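Local coordinates for tRNA (adenine(58)-N(1))-methyltransferase catalytic subunit TRM61 C-terminal domain-containing protein (PDB 1YB2) that is of unproven function but probably transfers methyl groups from S-adenosyl-L-methionine to adenine in tRNA, at residues A[111-124]-A[174-187]. Sequence-based numbering, arbitrary orientation.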
ATOM      1  N   GLY A 111     -14.175  -3.834   6.072  1.00 37.94           N
ATOM      2  CA  GLY A 111     -15.515  -3.294   6.240  1.00 37.24           C
ATOM      3  C   GLY A 111     -15.969  -2.331   5.150  1.00 37.39           C
ATOM      4  O   GLY A 111     -17.157  -2.054   5.020  1.00 36.47           O
HETATM    5  N   MSE A 112     -15.024  -1.827   4.370  1.00 37.14           N
HETATM    6  CA  MSE A 112     -15.325  -0.892   3.284  1.00 39.18           C
HETATM    7  C   MSE A 112     -16.042  -1.567   2.116  1.00 35.19           C
HETATM    8  O   MSE A 112     -15.826  -2.742   1.829  1.00 33.62           O
HETATM    9  CB  MSE A 112     -14.040  -0.231   2.770  1.00 38.79           C
HETATM   10  CG  MSE A 112     -13.272   0.607   3.790  1.00 41.79           C
HETATM   11 SE   MSE A 112     -11.582   1.233   2.994  1.00 52.15          SE
HETATM   12  CE  MSE A 112     -12.346   2.645   1.971  1.00 46.37           C
ATOM     13  N   ASP A 113     -16.902  -0.801   1.451  1.00 32.84           N
ATOM     14  CA  ASP A 113     -17.469  -1.198   0.165  1.00 30.25           C
ATOM     15  C   ASP A 113     -16.743  -0.439  -0.949  1.00 28.91           C
ATOM     16  O   ASP A 113     -16.896   0.775  -1.104  1.00 27.44           O
ATOM     17  CB  ASP A 113     -18.969  -0.946   0.119  1.00 29.97           C
ATOM     18  CG  ASP A 113     -19.728  -1.774   1.149  1.00 31.21           C
ATOM     19  OD1 ASP A 113     -19.420  -2.979   1.332  1.00 31.07           O
ATOM     20  OD2 ASP A 113     -20.643  -1.221   1.784  1.00 31.87           O
ATOM     21  N   ILE A 114     -15.966  -1.182  -1.723  1.00 27.43           N
ATOM     22  CA  ILE A 114     -15.066  -0.617  -2.718  1.00 27.11           C
ATOM     23  C   ILE A 114     -15.567  -0.898  -4.122  1.00 26.25           C
ATOM     24  O   ILE A 114     -16.038  -2.009  -4.428  1.00 26.17           O
ATOM     25  CB  ILE A 114     -13.622  -1.167  -2.508  1.00 27.10           C
ATOM     26  CG1 ILE A 114     -13.140  -0.762  -1.098  1.00 28.23           C
ATOM     27  CG2 ILE A 114     -12.661  -0.692  -3.638  1.00 24.30           C
ATOM     28  CD1 ILE A 114     -11.754  -1.261  -0.746  1.00 30.01           C
ATOM     29  N   LEU A 115     -15.479   0.122  -4.965  1.00 24.83           N
ATOM     30  CA  LEU A 115     -15.813   0.006  -6.375  1.00 24.52           C
ATOM     31  C   LEU A 115     -14.512   0.055  -7.175  1.00 24.68           C
ATOM     32  O   LEU A 115     -13.719   0.985  -7.018  1.00 24.14           O
ATOM     33  CB  LEU A 115     -16.743   1.158  -6.810  1.00 24.53           C
ATOM     34  CG  LEU A 115     -17.118   1.167  -8.301  1.00 25.14           C
ATOM     35  CD1 LEU A 115     -17.935  -0.079  -8.628  1.00 22.51           C
ATOM     36  CD2 LEU A 115     -17.907   2.424  -8.655  1.00 24.08           C
ATOM     37  N   GLU A 116     -14.288  -0.955  -8.012  1.00 24.49           N
ATOM     38  CA  GLU A 116     -13.141  -0.977  -8.896  1.00 25.48           C
ATOM     39  C   GLU A 116     -13.623  -0.959 -10.351  1.00 25.65           C
ATOM     40  O   GLU A 116     -14.299  -1.889 -10.808  1.00 25.60           O
ATOM     41  CB  GLU A 116     -12.284  -2.217  -8.591  1.00 25.26           C
ATOM     42  CG  GLU A 116     -11.062  -2.381  -9.442  1.00 26.54           C
ATOM     43  CD  GLU A 116     -10.248  -3.631  -9.074  1.00 28.19           C
ATOM     44  OE1 GLU A 116     -10.795  -4.556  -8.429  1.00 31.24           O
ATOM     45  OE2 GLU A 116      -9.055  -3.695  -9.454  1.00 32.66           O
ATOM     46  N   VAL A 117     -13.265   0.105 -11.065  1.00 25.50           N
ATOM     47  CA  VAL A 117     -13.647   0.317 -12.453  1.00 26.65           C
ATOM     48  C   VAL A 117     -12.423   0.024 -13.327  1.00 27.53           C
ATOM     49  O   VAL A 117     -11.436   0.777 -13.313  1.00 27.44           O
ATOM     50  CB  VAL A 117     -14.186   1.753 -12.669  1.00 26.32           C
ATOM     51  CG1 VAL A 117     -14.692   1.941 -14.075  1.00 27.74           C
ATOM     52  CG2 VAL A 117     -15.303   2.064 -11.651  1.00 27.67           C
ATOM     53  N   GLY A 118     -12.480  -1.092 -14.048  1.00 27.76           N
ATOM     54  CA  GLY A 118     -11.332  -1.600 -14.802  1.00 28.70           C
ATOM     55  C   GLY A 118     -10.548  -2.550 -13.924  1.00 29.71           C
ATOM     56  O   GLY A 118     -10.032  -2.161 -12.879  1.00 29.94           O
ATOM     57  N   VAL A 119     -10.464  -3.803 -14.340  1.00 30.15           N
ATOM     58  CA  VAL A 119      -9.887  -4.833 -13.496  1.00 30.97           C
ATOM     59  C   VAL A 119      -8.400  -5.153 -13.781  1.00 31.83           C
ATOM     60  O   VAL A 119      -7.677  -5.549 -12.871  1.00 32.29           O
ATOM     61  CB  VAL A 119     -10.766  -6.123 -13.516  1.00 30.38           C
ATOM     62  CG1 VAL A 119     -10.584  -6.883 -14.807  1.00 29.43           C
ATOM     63  CG2 VAL A 119     -10.477  -6.996 -12.302  1.00 31.87           C
ATOM     64  N   GLY A 120      -7.943  -4.957 -15.020  1.00 32.35           N
ATOM     65  CA  GLY A 120      -6.588  -5.396 -15.412  1.00 32.92           C
ATOM     66  C   GLY A 120      -6.393  -6.892 -15.221  1.00 33.52           C
ATOM     67  O   GLY A 120      -7.237  -7.688 -15.635  1.00 33.89           O
ATOM     68  N   SER A 121      -5.291  -7.273 -14.566  1.00 33.63           N
ATOM     69  CA  SER A 121      -4.952  -8.675 -14.319  1.00 33.68           C
ATOM     70  C   SER A 121      -5.657  -9.212 -13.069  1.00 33.31           C
ATOM     71  O   SER A 121      -5.681 -10.430 -12.814  1.00 32.87           O
ATOM     72  CB  SER A 121      -3.449  -8.805 -14.112  1.00 34.13           C
ATOM     73  OG  SER A 121      -3.041  -7.978 -13.020  1.00 35.18           O
ATOM     74  N   GLY A 122      -6.216  -8.303 -12.275  1.00 32.17           N
ATOM     75  CA  GLY A 122      -6.811  -8.715 -11.014  1.00 30.93           C
ATOM     76  C   GLY A 122      -5.830  -8.462  -9.891  1.00 29.73           C
ATOM     77  O   GLY A 122      -6.122  -8.751  -8.742  1.00 29.61           O
ATOM     78  N   ASN A 123      -4.666  -7.917 -10.228  1.00 29.16           N
ATOM     79  CA  ASN A 123      -3.645  -7.630  -9.234  1.00 28.98           C
ATOM     80  C   ASN A 123      -4.127  -6.663  -8.147  1.00 28.22           C
ATOM     81  O   ASN A 123      -3.964  -6.938  -6.945  1.00 26.75           O
ATOM     82  CB  ASN A 123      -2.349  -7.130  -9.891  1.00 29.81           C
ATOM     83  CG  ASN A 123      -1.149  -7.198  -8.944  1.00 33.12           C
ATOM     84  OD1 ASN A 123      -1.024  -8.126  -8.139  1.00 35.57           O
ATOM     85  ND2 ASN A 123      -0.273  -6.201  -9.023  1.00 35.98           N
HETATM   86  N   MSE A 124      -4.734  -5.544  -8.558  1.00 28.50           N
HETATM   87  CA  MSE A 124      -5.301  -4.589  -7.585  1.00 29.14           C
HETATM   88  C   MSE A 124      -6.431  -5.243  -6.771  1.00 27.65           C
HETATM   89  O   MSE A 124      -6.539  -5.036  -5.573  1.00 27.26           O
HETATM   90  CB  MSE A 124      -5.801  -3.317  -8.283  1.00 31.82           C
HETATM   91  CG  MSE A 124      -6.399  -2.264  -7.316  1.00 35.98           C
HETATM   92 SE   MSE A 124      -5.072  -1.637  -6.038  1.00 54.12          SE
HETATM   93  CE  MSE A 124      -6.151  -1.205  -4.450  1.00 43.19           C
ATOM     94  N   PHE A 174     -23.283   1.340 -16.205  1.00 38.72           N
ATOM     95  CA  PHE A 174     -23.355   0.667 -14.919  1.00 38.62           C
ATOM     96  C   PHE A 174     -24.341   1.354 -13.997  1.00 38.76           C
ATOM     97  O   PHE A 174     -24.288   2.555 -13.804  1.00 39.04           O
ATOM     98  CB  PHE A 174     -21.963   0.590 -14.255  1.00 37.66           C
ATOM     99  CG  PHE A 174     -21.979  -0.016 -12.880  1.00 36.50           C
ATOM    100  CD1 PHE A 174     -22.381  -1.339 -12.690  1.00 35.02           C
ATOM    101  CD2 PHE A 174     -21.591   0.735 -11.773  1.00 34.27           C
ATOM    102  CE1 PHE A 174     -22.399  -1.897 -11.416  1.00 34.49           C
ATOM    103  CE2 PHE A 174     -21.601   0.187 -10.499  1.00 33.15           C
ATOM    104  CZ  PHE A 174     -22.002  -1.131 -10.318  1.00 34.45           C
ATOM    105  N   ILE A 175     -25.240   0.577 -13.422  1.00 39.43           N
ATOM    106  CA  ILE A 175     -26.233   1.120 -12.512  1.00 40.54           C
ATOM    107  C   ILE A 175     -26.041   0.493 -11.144  1.00 40.98           C
ATOM    108  O   ILE A 175     -26.044  -0.729 -10.998  1.00 40.90           O
ATOM    109  CB  ILE A 175     -27.702   0.858 -13.003  1.00 40.51           C
ATOM    110  CG1 ILE A 175     -27.918   1.362 -14.440  1.00 41.21           C
ATOM    111  CG2 ILE A 175     -28.725   1.471 -12.033  1.00 40.83           C
ATOM    112  CD1 ILE A 175     -27.521   2.828 -14.691  1.00 42.34           C
ATOM    113  N   SER A 176     -25.877   1.336 -10.141  1.00 41.70           N
ATOM    114  CA  SER A 176     -25.770   0.840  -8.793  1.00 42.74           C
ATOM    115  C   SER A 176     -26.636   1.670  -7.885  1.00 43.32           C
ATOM    116  O   SER A 176     -26.698   2.898  -8.017  1.00 44.03           O
ATOM    117  CB  SER A 176     -24.323   0.895  -8.307  1.00 42.47           C
ATOM    118  OG  SER A 176     -24.244   0.409  -6.983  1.00 43.36           O
ATOM    119  N   ASP A 177     -27.286   0.992  -6.949  1.00 43.92           N
ATOM    120  CA  ASP A 177     -28.071   1.672  -5.923  1.00 44.71           C
ATOM    121  C   ASP A 177     -27.164   2.053  -4.741  1.00 44.25           C
ATOM    122  O   ASP A 177     -27.503   2.934  -3.944  1.00 44.72           O
ATOM    123  CB  ASP A 177     -29.224   0.778  -5.450  1.00 44.94           C
ATOM    124  CG  ASP A 177     -29.512  -0.375  -6.414  1.00 47.21           C
ATOM    125  OD1 ASP A 177     -30.591  -0.365  -7.052  1.00 49.11           O
ATOM    126  OD2 ASP A 177     -28.653  -1.289  -6.539  1.00 49.75           O
ATOM    127  N   GLN A 178     -26.013   1.389  -4.649  1.00 43.09           N
ATOM    128  CA  GLN A 178     -25.110   1.540  -3.519  1.00 42.48           C
ATOM    129  C   GLN A 178     -24.180   2.741  -3.664  1.00 40.48           C
ATOM    130  O   GLN A 178     -23.862   3.168  -4.775  1.00 39.98           O
ATOM    131  CB  GLN A 178     -24.286   0.271  -3.352  1.00 42.66           C
ATOM    132  CG  GLN A 178     -23.997  -0.089  -1.907  1.00 44.55           C
ATOM    133  CD  GLN A 178     -23.158  -1.352  -1.766  1.00 45.00           C
ATOM    134  OE1 GLN A 178     -22.720  -1.692  -0.665  1.00 48.86           O
ATOM    135  NE2 GLN A 178     -22.928  -2.054  -2.880  1.00 47.51           N
HETATM  136  N   MSE A 179     -23.787   3.294  -2.522  1.00 38.97           N
HETATM  137  CA  MSE A 179     -22.724   4.295  -2.437  1.00 37.41           C
HETATM  138  C   MSE A 179     -21.478   3.574  -1.947  1.00 35.01           C
HETATM  139  O   MSE A 179     -21.572   2.696  -1.100  1.00 35.17           O
HETATM  140  CB  MSE A 179     -23.108   5.397  -1.450  1.00 38.25           C
HETATM  141  CG  MSE A 179     -24.457   6.042  -1.741  1.00 41.96           C
HETATM  142 SE   MSE A 179     -24.420   6.957  -3.464  1.00 52.18          SE
HETATM  143  CE  MSE A 179     -23.821   8.741  -2.809  1.00 49.15           C
ATOM    144  N   TYR A 180     -20.315   3.940  -2.474  1.00 32.37           N
ATOM    145  CA  TYR A 180     -19.057   3.239  -2.168  1.00 30.31           C
ATOM    146  C   TYR A 180     -18.151   4.041  -1.235  1.00 29.38           C
ATOM    147  O   TYR A 180     -18.210   5.263  -1.223  1.00 29.10           O
ATOM    148  CB  TYR A 180     -18.335   2.859  -3.476  1.00 29.44           C
ATOM    149  CG  TYR A 180     -19.206   1.942  -4.284  1.00 28.25           C
ATOM    150  CD1 TYR A 180     -19.299   0.577  -3.969  1.00 28.59           C
ATOM    151  CD2 TYR A 180     -20.003   2.438  -5.311  1.00 28.14           C
ATOM    152  CE1 TYR A 180     -20.144  -0.270  -4.683  1.00 27.16           C
ATOM    153  CE2 TYR A 180     -20.848   1.605  -6.026  1.00 27.32           C
ATOM    154  CZ  TYR A 180     -20.912   0.253  -5.710  1.00 28.40           C
ATOM    155  OH  TYR A 180     -21.773  -0.564  -6.423  1.00 28.83           O
ATOM    156  N   ASP A 181     -17.322   3.347  -0.461  1.00 28.36           N
ATOM    157  CA  ASP A 181     -16.401   3.993   0.470  1.00 27.45           C
ATOM    158  C   ASP A 181     -15.121   4.446  -0.216  1.00 26.52           C
ATOM    159  O   ASP A 181     -14.375   5.240   0.347  1.00 26.23           O
ATOM    160  CB  ASP A 181     -16.044   3.041   1.615  1.00 27.79           C
ATOM    161  CG  ASP A 181     -17.223   2.740   2.512  1.00 30.23           C
ATOM    162  OD1 ASP A 181     -17.801   3.694   3.055  1.00 32.47           O
ATOM    163  OD2 ASP A 181     -17.566   1.552   2.683  1.00 30.53           O
ATOM    164  N   ALA A 182     -14.861   3.909  -1.416  1.00 25.67           N
ATOM    165  CA  ALA A 182     -13.647   4.194  -2.191  1.00 25.35           C
ATOM    166  C   ALA A 182     -13.893   3.738  -3.612  1.00 25.15           C
ATOM    167  O   ALA A 182     -14.623   2.768  -3.850  1.00 23.84           O
ATOM    168  CB  ALA A 182     -12.425   3.450  -1.621  1.00 25.50           C
ATOM    169  N   VAL A 183     -13.288   4.455  -4.547  1.00 24.27           N
ATOM    170  CA  VAL A 183     -13.318   4.087  -5.953  1.00 25.18           C
ATOM    171  C   VAL A 183     -11.892   4.018  -6.448  1.00 26.24           C
ATOM    172  O   VAL A 183     -11.066   4.905  -6.172  1.00 25.47           O
ATOM    173  CB  VAL A 183     -14.100   5.072  -6.836  1.00 25.52           C
ATOM    174  CG1 VAL A 183     -13.992   4.669  -8.313  1.00 24.63           C
ATOM    175  CG2 VAL A 183     -15.576   5.143  -6.391  1.00 25.31           C
ATOM    176  N   ILE A 184     -11.600   2.928  -7.150  1.00 26.98           N
ATOM    177  CA  ILE A 184     -10.309   2.750  -7.778  1.00 27.58           C
ATOM    178  C   ILE A 184     -10.561   2.539  -9.263  1.00 28.03           C
ATOM    179  O   ILE A 184     -11.253   1.583  -9.657  1.00 27.41           O
ATOM    180  CB  ILE A 184      -9.533   1.578  -7.123  1.00 28.10           C
ATOM    181  CG1 ILE A 184      -9.121   1.990  -5.698  1.00 30.09           C
ATOM    182  CG2 ILE A 184      -8.299   1.236  -7.978  1.00 29.03           C
ATOM    183  CD1 ILE A 184      -9.142   0.891  -4.685  1.00 35.15           C
ATOM    184  N   ALA A 185     -10.024   3.448 -10.082  1.00 27.94           N
ATOM    185  CA  ALA A 185     -10.314   3.479 -11.518  1.00 27.90           C
ATOM    186  C   ALA A 185      -9.074   3.350 -12.402  1.00 28.96           C
ATOM    187  O   ALA A 185      -8.117   4.124 -12.280  1.00 28.28           O
ATOM    188  CB  ALA A 185     -11.083   4.745 -11.868  1.00 27.54           C
ATOM    189  N   ASP A 186      -9.119   2.375 -13.308  1.00 29.55           N
ATOM    190  CA  ASP A 186      -8.057   2.138 -14.266  1.00 31.29           C
ATOM    191  C   ASP A 186      -8.749   1.908 -15.600  1.00 31.50           C
ATOM    192  O   ASP A 186      -8.896   0.777 -16.057  1.00 31.29           O
ATOM    193  CB  ASP A 186      -7.226   0.927 -13.826  1.00 31.76           C
ATOM    194  CG  ASP A 186      -6.018   0.659 -14.731  1.00 36.22           C
ATOM    195  OD1 ASP A 186      -5.624   1.522 -15.559  1.00 39.36           O
ATOM    196  OD2 ASP A 186      -5.466  -0.451 -14.604  1.00 40.44           O
ATOM    197  N   ILE A 187      -9.233   3.001 -16.173  1.00 32.06           N
ATOM    198  CA  ILE A 187      -9.886   3.009 -17.478  1.00 33.27           C
ATOM    199  C   ILE A 187      -9.237   4.057 -18.378  1.00 33.75           C
ATOM    200  O   ILE A 187      -8.591   4.976 -17.866  1.00 34.23           O
ATOM    201  CB  ILE A 187     -11.416   3.280 -17.378  1.00 32.85           C
ATOM    202  CG1 ILE A 187     -11.708   4.513 -16.508  1.00 32.97           C
ATOM    203  CG2 ILE A 187     -12.154   2.013 -16.915  1.00 33.58           C
ATOM    204  CD1 ILE A 187     -13.163   4.957 -16.566  1.00 33.20           C
TER
HETATM  205  O   HOH W   1     -19.572   0.733   4.367  1.00 47.82           O
HETATM  206  O   HOH W   2      -9.490  -0.196 -11.138  1.00 33.14           O
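Leu115 lies over one face of the Tyr180 ring, its CB 3.8 Å from the ring centroid in a CH-pi contact, while the backbone O of Asp113 sits at the ring edge, in its plane. With CG anti to the backbone N (chi1 178°), Leu115 also carries CD1 across to CE2 of Phe174, whose own edge meets the Tyr180 hydroxyl. That hydroxyl shares a 2.7 Å hydrogen bond, OH to OG, with Ser176. The carboxylate of Asp181 uses its anti lone pair to accept the N-H of Asp113, N to OD2 2.7 Å and almost straight at 174°; Asp181 N returns a bond to Asp113 O, Asp181 OD1 forms a salt bridge with Lys202, and a water donates to Asp181 OD2. This double link stands at the start of the parallel pairing of 113-117 with 182-185, where the second chain turns a corner at Asp181; the two strands are neighbours at the centre of the Rossmann-like methyltransferase sheet, where the glycine-rich turn after 113-117 leads into helix 123-132. Leu115 and Val117 each give and receive a backbone bond, ending with Asp186 N to Val117 O at 2.8 Å; Asp186 is a predicted S-adenosyl-L-methionine ligand. Val117 packs CG1 on Ile187 CG2 at 3.8 Å. On the other face of the sheet, Met124 (a selenomethionine), bent at chi2 (62°), meets Ile184 tip to tip, CE to CD1 3.7 Å, and Ile128 of the helix also touches Ile184.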